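Side-chain contacts in nonaheme cytochrome C (Desulfovibrio desulfuricans, PDB 1DUW), which probably transfers electrons between redox partners such as hydrogenase by way of nine covalently bound c-type hemes: residues E102-T105 with K106-E110; K209-K212 with L213-A216; H218-P221 with E222-C225. All coordinates share one frame; numbering follows the deposited sequence.

Interaction 1: residues E102-T105 with K106-E110; sequences EQQT and KERRE. With HEC (heme c), chain D.
Lys106 and Glu107 close the last turn of helix 97-107 on Glu102 and Gln103, with Glu107 N to Gln103 O at 2.8 Å and Lys106 N to Glu102 O at 3.2 Å, and Arg108, whose N still bonds to Gln104 O, is the first residue to leave helical angles. Gln104 carries the side-chain contact. Its chain bends at chi2 (-72°), bringing OE1 back to Arg108 NH1, 2.7 Å away; amide and guanidinium planes stand 57° apart, NH1 is tilted from the amide carbonyl plane, and OE1 in turn lies somewhat out of the guanidinium plane. At another guanidinium edge, in plane, Glu110 OE1 accepts from Arg108 NH2 at 3.0 Å, a salt bridge met on the anti side of the carboxylate. A third anchor, Asp211, also pairs with NH2. Vinyl-derived carbon CBB of the heme in chain D lies over one face of the guanidinium, 3.5 Å from NH2. On the heme side, Thr105 holds OG1 between the backbone N and the carbonyl carbon (chi1 70°), where it donates to Glu102 O at 2.8 Å and receives Lys106 NZ. That rotamer turns CG2 to the porphyrin, 3.4 Å from CHB. Glu102 O thus accepts both Thr105 OG1 and Lys106 N, while the Glu102 carboxylate forms a salt bridge with Arg122. The rotation of the Arg108 guanidinium is therefore fixed by an amide and two carboxylates as it lies against the heme, and these anions would probably offset its positive charge beside the porphyrin rim.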
loop_
_atom_site.group_PDB
_atom_site.type_symbol
_atom_site.label_atom_id
_atom_site.label_comp_id
_atom_site.label_asym_id
_atom_site.label_seq_id
_atom_site.Cartn_x
_atom_site.Cartn_y
_atom_site.Cartn_z
ATOM N N GLU A 102 -4.619 -4.355 -0.987
ATOM C CA GLU A 102 -4.134 -5.119 0.165
ATOM C C GLU A 102 -3.952 -6.583 -0.241
ATOM O O GLU A 102 -2.974 -7.223 0.151
ATOM C CB GLU A 102 -5.060 -5.011 1.376
ATOM C CG GLU A 102 -4.509 -5.727 2.599
ATOM C CD GLU A 102 -5.169 -5.350 3.906
ATOM O OE1 GLU A 102 -5.016 -6.128 4.876
ATOM O OE2 GLU A 102 -5.832 -4.294 3.980
ATOM N N GLN A 103 -4.890 -7.086 -1.042
ATOM C CA GLN A 103 -4.791 -8.454 -1.526
ATOM C C GLN A 103 -3.445 -8.696 -2.224
ATOM O O GLN A 103 -2.815 -9.729 -2.041
ATOM C CB GLN A 103 -5.860 -8.755 -2.573
ATOM C CG GLN A 103 -7.217 -9.263 -2.148
ATOM C CD GLN A 103 -8.110 -9.525 -3.357
ATOM O OE1 GLN A 103 -7.849 -10.459 -4.121
ATOM N NE2 GLN A 103 -9.146 -8.720 -3.560
ATOM N N GLN A 104 -3.073 -7.714 -3.038
ATOM C CA GLN A 104 -1.873 -7.744 -3.850
ATOM C C GLN A 104 -0.614 -7.949 -3.007
ATOM O O GLN A 104 0.230 -8.750 -3.410
ATOM C CB GLN A 104 -1.703 -6.480 -4.691
ATOM C CG GLN A 104 -2.685 -6.275 -5.826
ATOM C CD GLN A 104 -2.421 -7.231 -6.979
ATOM O OE1 GLN A 104 -1.434 -7.098 -7.706
ATOM N NE2 GLN A 104 -3.341 -8.178 -7.094
ATOM N N THR A 105 -0.530 -7.223 -1.898
ATOM C CA THR A 105 0.626 -7.303 -1.027
ATOM C C THR A 105 0.683 -8.626 -0.287
ATOM O O THR A 105 1.770 -9.049 0.086
ATOM C CB THR A 105 0.606 -6.165 0.019
ATOM O OG1 THR A 105 -0.461 -6.421 0.945
ATOM C CG2 THR A 105 0.334 -4.830 -0.634
ATOM N N LYS A 106 -0.465 -9.265 -0.074
ATOM C CA LYS A 106 -0.497 -10.529 0.646
ATOM C C LYS A 106 -0.374 -11.756 -0.246
ATOM O O LYS A 106 0.108 -12.805 0.195
ATOM C CB LYS A 106 -1.831 -10.626 1.405
ATOM C CG LYS A 106 -1.946 -9.576 2.512
ATOM C CD LYS A 106 -0.786 -9.706 3.489
ATOM C CE LYS A 106 -0.803 -8.603 4.534
ATOM N NZ LYS A 106 -0.124 -7.360 4.063
ATOM N N GLU A 107 -0.814 -11.661 -1.491
ATOM C CA GLU A 107 -0.801 -12.779 -2.417
ATOM C C GLU A 107 0.421 -12.908 -3.299
ATOM O O GLU A 107 0.675 -14.010 -3.790
ATOM C CB GLU A 107 -2.000 -12.624 -3.375
ATOM C CG GLU A 107 -3.353 -12.802 -2.710
ATOM C CD GLU A 107 -4.466 -12.181 -3.538
ATOM O OE1 GLU A 107 -4.265 -11.993 -4.756
ATOM O OE2 GLU A 107 -5.535 -11.856 -2.978
ATOM N N ARG A 108 1.143 -11.839 -3.553
ATOM C CA ARG A 108 2.306 -11.859 -4.438
ATOM C C ARG A 108 3.572 -12.068 -3.638
ATOM O O ARG A 108 3.891 -11.327 -2.722
ATOM C CB ARG A 108 2.289 -10.571 -5.271
ATOM C CG ARG A 108 0.969 -10.448 -6.029
ATOM C CD ARG A 108 0.806 -9.179 -6.836
ATOM N NE ARG A 108 2.041 -8.777 -7.494
ATOM C CZ ARG A 108 2.235 -7.566 -8.000
ATOM N NH1 ARG A 108 1.271 -6.666 -7.909
ATOM N NH2 ARG A 108 3.383 -7.277 -8.577
ATOM N N ARG A 109 4.331 -13.120 -3.951
ATOM C CA ARG A 109 5.540 -13.436 -3.205
ATOM C C ARG A 109 6.507 -12.269 -3.058
ATOM O O ARG A 109 7.135 -12.110 -2.011
ATOM C CB ARG A 109 6.253 -14.631 -3.885
ATOM C CG ARG A 109 7.536 -15.050 -3.196
ATOM C CD ARG A 109 8.110 -16.358 -3.719
ATOM N NE ARG A 109 8.543 -16.271 -5.114
ATOM C CZ ARG A 109 7.886 -16.845 -6.126
ATOM N NH1 ARG A 109 6.773 -17.542 -5.919
ATOM N NH2 ARG A 109 8.305 -16.746 -7.384
ATOM N N GLU A 110 6.685 -11.452 -4.092
ATOM C CA GLU A 110 7.618 -10.346 -4.060
ATOM C C GLU A 110 7.169 -9.223 -3.119
ATOM O O GLU A 110 8.000 -8.414 -2.698
ATOM C CB GLU A 110 7.828 -9.762 -5.469
ATOM C CG GLU A 110 6.554 -9.177 -6.065
ATOM C CD GLU A 110 5.816 -10.115 -6.994
ATOM O OE1 GLU A 110 5.239 -9.610 -7.974
ATOM O OE2 GLU A 110 5.788 -11.345 -6.791
HETATM FE FE HEC D . 4.811 -2.169 -0.163
HETATM C CHA HEC D . 3.295 0.261 1.697
HETATM C CHB HEC D . 2.020 -2.354 -2.226
HETATM C CHC HEC D . 6.338 -4.667 -2.062
HETATM C CHD HEC D . 7.585 -2.022 1.870
HETATM N NA HEC D . 3.022 -1.243 -0.248
HETATM C C1A HEC D . 2.610 -0.266 0.628
HETATM C C2A HEC D . 1.284 0.149 0.243
HETATM C C3A HEC D . 0.931 -0.583 -0.862
HETATM C C4A HEC D . 2.039 -1.467 -1.169
HETATM C CMA HEC D . -0.423 -0.680 -1.532
HETATM C CAA HEC D . 0.461 1.174 1.024
HETATM C CBA HEC D . -0.025 0.691 2.386
HETATM C CGA HEC D . -1.212 -0.242 2.268
HETATM O O1A HEC D . -2.224 0.114 1.625
HETATM O O2A HEC D . -1.126 -1.366 2.800
HETATM N NB HEC D . 4.299 -3.269 -1.776
HETATM C C1B HEC D . 3.110 -3.166 -2.451
HETATM C C2B HEC D . 3.134 -4.119 -3.546
HETATM C C3B HEC D . 4.331 -4.773 -3.512
HETATM C C4B HEC D . 5.073 -4.233 -2.390
HETATM C CMB HEC D . 1.949 -4.325 -4.455
HETATM C CAB HEC D . 4.851 -5.898 -4.395
HETATM C CBB HEC D . 4.896 -5.575 -5.885
HETATM N NC HEC D . 6.592 -3.135 -0.094
HETATM C C1C HEC D . 6.986 -4.113 -0.977
HETATM C C2C HEC D . 8.319 -4.543 -0.602
HETATM C C3C HEC D . 8.685 -3.817 0.501
HETATM C C4C HEC D . 7.595 -2.920 0.819
HETATM C CMC HEC D . 9.149 -5.409 -1.528
HETATM C CAC HEC D . 9.934 -4.023 1.329
HETATM C CBC HEC D . 11.212 -3.804 0.525
HETATM N ND HEC D . 5.333 -1.096 1.464
HETATM C C1D HEC D . 6.506 -1.229 2.172
HETATM C C2D HEC D . 6.444 -0.323 3.307
HETATM C C3D HEC D . 5.303 0.413 3.166
HETATM C C4D HEC D . 4.538 -0.164 2.084
HETATM C CMD HEC D . 7.437 -0.245 4.436
HETATM C CAD HEC D . 4.914 1.643 3.982
HETATM C CBD HEC D . 3.744 1.395 4.929
HETATM C CGD HEC D . 3.225 2.734 5.464
HETATM O O1D HEC D . 2.763 3.569 4.650
HETATM O O2D HEC D . 3.774 3.146 6.515
#

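Interaction 2: residues K209-K212 with L213-A216; sequences KGDK and LAEA. With HEC (heme c), chain F.
Asp211 meets the first turn of helix 212-217 with a single carboxylate oxygen. OD1 accepts from Ala214 N at 3.0 Å in a nearly straight bond (172°), with the amide on the anti side of the carboxylate and 22° out of its plane, and takes a weak, more bent bond from Leu213 N. CG lies opposite the backbone N about the first torsion (chi1 -171°), and this brings OD1 to the two amides. The residue is the N-cap of the helix: its side chain serves N-H groups that have no preceding turn to bond to, and the helix end would probably stabilise its negative charge. OD2, the other oxygen, is held by a salt bridge to Arg108, which ties the cap to the end of helix 97-107. Lys212 O continues the helical bonding, accepting from Ala216 N at 3.0 Å. The aliphatic chain of Lys212 runs out extended, CD passing 3.7 Å from propionate oxygen O2D of the heme in chain F. Glu215 reaches back to the residues before the helix with its chain extended: its N bonds to Asp211 O at 2.9 Å, CG lies against that same carbonyl oxygen, and OE1 comes 3.3 Å from Gly210 CA. On the heme side of the turn, Leu213 CD1 presses on meso carbon CHA at 3.3 Å, and Ala216 CB touches the propionate carbon CAA.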
loop_
_atom_site.group_PDB
_atom_site.type_symbol
_atom_site.label_atom_id
_atom_site.label_comp_id
_atom_site.label_asym_id
_atom_site.label_seq_id
_atom_site.Cartn_x
_atom_site.Cartn_y
_atom_site.Cartn_z
ATOM N N LYS A 209 10.898 -4.018 -8.921
ATOM C CA LYS A 209 11.223 -2.925 -9.837
ATOM C C LYS A 209 10.182 -2.790 -10.946
ATOM O O LYS A 209 9.777 -3.745 -11.609
ATOM C CB LYS A 209 12.630 -3.164 -10.368
ATOM C CG LYS A 209 13.008 -2.381 -11.615
ATOM C CD LYS A 209 14.312 -2.946 -12.171
ATOM C CE LYS A 209 14.083 -4.248 -12.930
ATOM N NZ LYS A 209 13.839 -5.404 -12.023
ATOM N N GLY A 210 9.722 -1.558 -11.115
ATOM C CA GLY A 210 8.735 -1.221 -12.112
ATOM C C GLY A 210 7.326 -1.520 -11.683
ATOM O O GLY A 210 6.361 -1.231 -12.398
ATOM N N ASP A 211 7.094 -2.113 -10.510
ATOM C CA ASP A 211 5.674 -2.357 -10.219
ATOM C C ASP A 211 4.993 -1.025 -9.965
ATOM O O ASP A 211 5.418 -0.242 -9.107
ATOM C CB ASP A 211 5.507 -3.310 -9.044
ATOM C CG ASP A 211 4.068 -3.756 -8.864
ATOM O OD1 ASP A 211 3.223 -2.988 -8.355
ATOM O OD2 ASP A 211 3.775 -4.905 -9.237
ATOM N N LYS A 212 3.921 -0.733 -10.702
ATOM C CA LYS A 212 3.306 0.579 -10.461
ATOM C C LYS A 212 2.495 0.646 -9.174
ATOM O O LYS A 212 2.400 1.758 -8.632
ATOM C CB LYS A 212 2.482 0.970 -11.690
ATOM C CG LYS A 212 3.377 1.327 -12.874
ATOM C CD LYS A 212 2.538 1.523 -14.137
ATOM C CE LYS A 212 3.441 1.707 -15.351
ATOM N NZ LYS A 212 2.753 1.379 -16.634
ATOM N N LEU A 213 1.938 -0.443 -8.656
ATOM C CA LEU A 213 1.195 -0.324 -7.398
ATOM C C LEU A 213 2.209 -0.013 -6.300
ATOM O O LEU A 213 2.032 0.929 -5.525
ATOM C CB LEU A 213 0.376 -1.566 -7.069
ATOM C CG LEU A 213 -0.447 -1.496 -5.780
ATOM C CD1 LEU A 213 -1.346 -0.263 -5.776
ATOM C CD2 LEU A 213 -1.278 -2.762 -5.599
ATOM N N ALA A 214 3.272 -0.815 -6.286
ATOM C CA ALA A 214 4.336 -0.620 -5.318
ATOM C C ALA A 214 4.923 0.783 -5.442
ATOM O O ALA A 214 5.081 1.494 -4.443
ATOM C CB ALA A 214 5.457 -1.638 -5.455
ATOM N N GLU A 215 5.263 1.212 -6.649
ATOM C CA GLU A 215 5.809 2.556 -6.789
ATOM C C GLU A 215 4.864 3.680 -6.375
ATOM O O GLU A 215 5.358 4.707 -5.867
ATOM C CB GLU A 215 6.212 2.807 -8.248
ATOM C CG GLU A 215 7.484 2.026 -8.599
ATOM C CD GLU A 215 7.747 2.223 -10.088
ATOM O OE1 GLU A 215 8.732 1.641 -10.569
ATOM O OE2 GLU A 215 6.949 2.947 -10.728
ATOM N N ALA A 216 3.557 3.555 -6.582
ATOM C CA ALA A 216 2.659 4.628 -6.175
ATOM C C ALA A 216 2.598 4.755 -4.652
ATOM O O ALA A 216 2.574 5.865 -4.104
ATOM C CB ALA A 216 1.243 4.408 -6.684
HETATM FE FE HEC F . -5.777 -0.024 -8.044
HETATM C CHA HEC F . -2.436 0.356 -8.822
HETATM C CHB HEC F . -6.054 3.349 -7.453
HETATM C CHC HEC F . -9.108 -0.466 -7.138
HETATM C CHD HEC F . -5.473 -3.424 -8.487
HETATM N NA HEC F . -4.495 1.539 -8.104
HETATM C C1A HEC F . -3.179 1.467 -8.465
HETATM C C2A HEC F . -2.656 2.803 -8.420
HETATM C C3A HEC F . -3.665 3.648 -8.038
HETATM C C4A HEC F . -4.840 2.836 -7.840
HETATM C CMA HEC F . -3.455 4.987 -7.338
HETATM C CAA HEC F . -1.183 3.123 -8.658
HETATM C CBA HEC F . -0.884 3.642 -10.052
HETATM C CGA HEC F . -1.895 4.586 -10.650
HETATM O O1A HEC F . -2.827 4.137 -11.347
HETATM O O2A HEC F . -1.900 5.772 -10.252
HETATM N NB HEC F . -7.264 1.183 -7.414
HETATM C C1B HEC F . -7.147 2.540 -7.268
HETATM C C2B HEC F . -8.440 3.047 -6.859
HETATM C C3B HEC F . -9.295 1.978 -6.772
HETATM C C4B HEC F . -8.547 0.796 -7.125
HETATM C CMB HEC F . -8.724 4.517 -6.652
HETATM C CAB HEC F . -10.792 1.973 -6.530
HETATM C CBB HEC F . -11.559 2.988 -7.363
HETATM N NC HEC F . -7.013 -1.617 -7.846
HETATM C C1C HEC F . -8.337 -1.553 -7.486
HETATM C C2C HEC F . -8.870 -2.897 -7.514
HETATM C C3C HEC F . -7.859 -3.739 -7.891
HETATM C C4C HEC F . -6.639 -2.935 -7.936
HETATM C CMC HEC F . -10.204 -3.226 -6.890
HETATM C CAC HEC F . -7.831 -5.240 -7.863
HETATM C CBC HEC F . -9.073 -6.007 -8.252
HETATM N ND HEC F . -4.245 -1.261 -8.535
HETATM C C1D HEC F . -4.437 -2.595 -8.831
HETATM C C2D HEC F . -3.221 -3.079 -9.461
HETATM C C3D HEC F . -2.448 -1.982 -9.732
HETATM C C4D HEC F . -3.106 -0.804 -9.188
HETATM C CMD HEC F . -2.954 -4.538 -9.756
HETATM C CAD HEC F . -1.231 -1.961 -10.665
HETATM C CBD HEC F . -1.613 -1.735 -12.129
HETATM C CGD HEC F . -0.405 -1.870 -13.039
HETATM O O1D HEC F . 0.518 -2.616 -12.643
HETATM O O2D HEC F . -0.186 -0.935 -13.841
#

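Interaction 3: residues H218-P221 with E222-C225; sequences HNKP and ETLC. With HEC (heme c), chain D.
Thr223 bonds twice to Lys220 across a type I beta turn, Lys220 to Thr223, in the chain between the iron ligand His218 and the heme-linked Cys225. Among the hydrogen bonds, Thr223 N reaches Lys220 O at 3.1 Å and almost straight (170°), yet from well above the carbonyl plane, while Thr223 OG1 donates to the same oxygen at 3.0 Å from the same face. OG1 stands anti to the carbonyl carbon (chi1 -60°), directed back into the turn, which puts the CG2 methyl against heme carbon CAD of chain D. A water extends the polar set, donating to Pro221 O at 2.7 Å and accepting from Leu224 N. Metal coordination comes from His218 NE2, 2.2 Å from the heme iron, with His115 as the other axial ligand, the bis-histidine arrangement of class III cytochromes c. Packing joins the two halves. Glu222 bends at chi2 and lays its carboxylate beside the Pro221 ring, with OE1 3.8 Å from CD. Over one face of the imidazole, Leu224 makes a CH-pi contact: CD2 stands 3.8 Å from the ring centroid, nearest ND1, and also touches heme meso carbon CHD at 3.5 Å.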
loop_
_atom_site.group_PDB
_atom_site.type_symbol
_atom_site.label_atom_id
_atom_site.label_comp_id
_atom_site.label_asym_id
_atom_site.label_seq_id
_atom_site.Cartn_x
_atom_site.Cartn_y
_atom_site.Cartn_z
ATOM N N HIS A 218 4.897 3.531 -2.283
ATOM C CA HIS A 218 6.199 3.660 -1.625
ATOM C C HIS A 218 6.663 5.046 -2.059
ATOM O O HIS A 218 7.560 5.129 -2.893
ATOM C CB HIS A 218 7.196 2.620 -2.098
ATOM C CG HIS A 218 6.744 1.208 -1.960
ATOM N ND1 HIS A 218 7.283 0.186 -2.705
ATOM C CD2 HIS A 218 5.808 0.647 -1.157
ATOM C CE1 HIS A 218 6.715 -0.964 -2.379
ATOM N NE2 HIS A 218 5.828 -0.686 -1.462
ATOM N N ASN A 219 5.972 6.070 -1.544
ATOM C CA ASN A 219 6.254 7.393 -2.093
ATOM C C ASN A 219 7.190 8.310 -1.355
ATOM O O ASN A 219 7.123 9.523 -1.588
ATOM C CB ASN A 219 4.876 8.074 -2.278
ATOM C CG ASN A 219 4.023 7.771 -1.058
ATOM O OD1 ASN A 219 2.885 7.317 -1.197
ATOM N ND2 ASN A 219 4.594 8.033 0.120
ATOM N N LYS A 220 8.066 7.775 -0.526
ATOM C CA LYS A 220 9.065 8.642 0.105
ATOM C C LYS A 220 10.407 7.984 -0.208
ATOM O O LYS A 220 10.429 6.750 -0.311
ATOM C CB LYS A 220 8.844 8.815 1.594
ATOM C CG LYS A 220 7.426 9.281 1.922
ATOM C CD LYS A 220 7.323 10.791 1.813
ATOM C CE LYS A 220 6.110 11.302 2.581
ATOM N NZ LYS A 220 5.283 12.209 1.729
ATOM N N PRO A 221 11.475 8.734 -0.377
ATOM C CA PRO A 221 12.782 8.139 -0.684
ATOM C C PRO A 221 13.209 7.048 0.273
ATOM O O PRO A 221 13.890 6.077 -0.096
ATOM C CB PRO A 221 13.733 9.345 -0.557
ATOM C CG PRO A 221 12.861 10.492 -0.998
ATOM C CD PRO A 221 11.543 10.212 -0.315
ATOM N N GLU A 222 12.850 7.153 1.547
ATOM C CA GLU A 222 13.285 6.124 2.476
ATOM C C GLU A 222 12.224 5.108 2.861
ATOM O O GLU A 222 12.476 4.348 3.810
ATOM C CB GLU A 222 13.715 6.801 3.800
ATOM C CG GLU A 222 14.637 7.983 3.613
ATOM C CD GLU A 222 13.943 9.315 3.429
ATOM O OE1 GLU A 222 12.722 9.327 3.164
ATOM O OE2 GLU A 222 14.631 10.358 3.549
ATOM N N THR A 223 11.076 5.126 2.194
ATOM C CA THR A 223 10.004 4.235 2.624
ATOM C C THR A 223 10.374 2.788 2.848
ATOM O O THR A 223 9.975 2.173 3.839
ATOM C CB THR A 223 8.854 4.262 1.583
ATOM O OG1 THR A 223 8.373 5.597 1.500
ATOM C CG2 THR A 223 7.738 3.349 2.063
ATOM N N LEU A 224 11.146 2.243 1.904
ATOM C CA LEU A 224 11.504 0.825 2.036
ATOM C C LEU A 224 12.393 0.609 3.237
ATOM O O LEU A 224 12.353 -0.463 3.852
ATOM C CB LEU A 224 12.079 0.384 0.689
ATOM C CG LEU A 224 11.082 0.499 -0.479
ATOM C CD1 LEU A 224 11.662 -0.096 -1.750
ATOM C CD2 LEU A 224 9.758 -0.154 -0.085
ATOM N N CYS A 225 13.179 1.614 3.638
ATOM C CA CYS A 225 13.988 1.421 4.839
ATOM C C CYS A 225 13.098 1.209 6.063
ATOM O O CYS A 225 13.462 0.478 6.986
ATOM C CB CYS A 225 14.879 2.632 5.119
ATOM S SG CYS A 225 15.867 3.205 3.725
HETATM FE FE HEC D . 4.811 -2.169 -0.163
HETATM C CHA HEC D . 3.295 0.261 1.697
HETATM C CHB HEC D . 2.020 -2.354 -2.226
HETATM C CHC HEC D . 6.338 -4.667 -2.062
HETATM C CHD HEC D . 7.585 -2.022 1.870
HETATM N NA HEC D . 3.022 -1.243 -0.248
HETATM C C1A HEC D . 2.610 -0.266 0.628
HETATM C C2A HEC D . 1.284 0.149 0.243
HETATM C C3A HEC D . 0.931 -0.583 -0.862
HETATM C C4A HEC D . 2.039 -1.467 -1.169
HETATM C CMA HEC D . -0.423 -0.680 -1.532
HETATM C CAA HEC D . 0.461 1.174 1.024
HETATM C CBA HEC D . -0.025 0.691 2.386
HETATM C CGA HEC D . -1.212 -0.242 2.268
HETATM O O1A HEC D . -2.224 0.114 1.625
HETATM O O2A HEC D . -1.126 -1.366 2.800
HETATM N NB HEC D . 4.299 -3.269 -1.776
HETATM C C1B HEC D . 3.110 -3.166 -2.451
HETATM C C2B HEC D . 3.134 -4.119 -3.546
HETATM C C3B HEC D . 4.331 -4.773 -3.512
HETATM C C4B HEC D . 5.073 -4.233 -2.390
HETATM C CMB HEC D . 1.949 -4.325 -4.455
HETATM C CAB HEC D . 4.851 -5.898 -4.395
HETATM C CBB HEC D . 4.896 -5.575 -5.885
HETATM N NC HEC D . 6.592 -3.135 -0.094
HETATM C C1C HEC D . 6.986 -4.113 -0.977
HETATM C C2C HEC D . 8.319 -4.543 -0.602
HETATM C C3C HEC D . 8.685 -3.817 0.501
HETATM C C4C HEC D . 7.595 -2.920 0.819
HETATM C CMC HEC D . 9.149 -5.409 -1.528
HETATM C CAC HEC D . 9.934 -4.023 1.329
HETATM C CBC HEC D . 11.212 -3.804 0.525
HETATM N ND HEC D . 5.333 -1.096 1.464
HETATM C C1D HEC D . 6.506 -1.229 2.172
HETATM C C2D HEC D . 6.444 -0.323 3.307
HETATM C C3D HEC D . 5.303 0.413 3.166
HETATM C C4D HEC D . 4.538 -0.164 2.084
HETATM C CMD HEC D . 7.437 -0.245 4.436
HETATM C CAD HEC D . 4.914 1.643 3.982
HETATM C CBD HEC D . 3.744 1.395 4.929
HETATM C CGD HEC D . 3.225 2.734 5.464
HETATM O O1D HEC D . 2.763 3.569 4.650
HETATM O O2D HEC D . 3.774 3.146 6.515
HETATM O O HOH W 1 12.874 3.572 0.030
#

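Interactions 1 and 2 touch: the salt bridge from Arg108 NH2 to Asp211 OD2 (2.5 Å) joins the end of helix 97-107 to the cap of helix 212-217, and Gln104 CG packs on Leu213 CD2 at 3.8 Å. Interaction 3 follows interaction 2, helix 212-217 leading into His218, with their centres about 12 Å apart. Interactions 1 and 3 do not touch, their nearest atoms being about 7 Å apart, but both touch the heme of chain D: Thr105 lies over the face opposite His218, with Arg108 and Glu110 at the periphery. Interaction 2 touches the heme of chain F, while its Asp211, Leu213 and Ala214 also line the chain D pocket, so 209-216 is shared between two hemes.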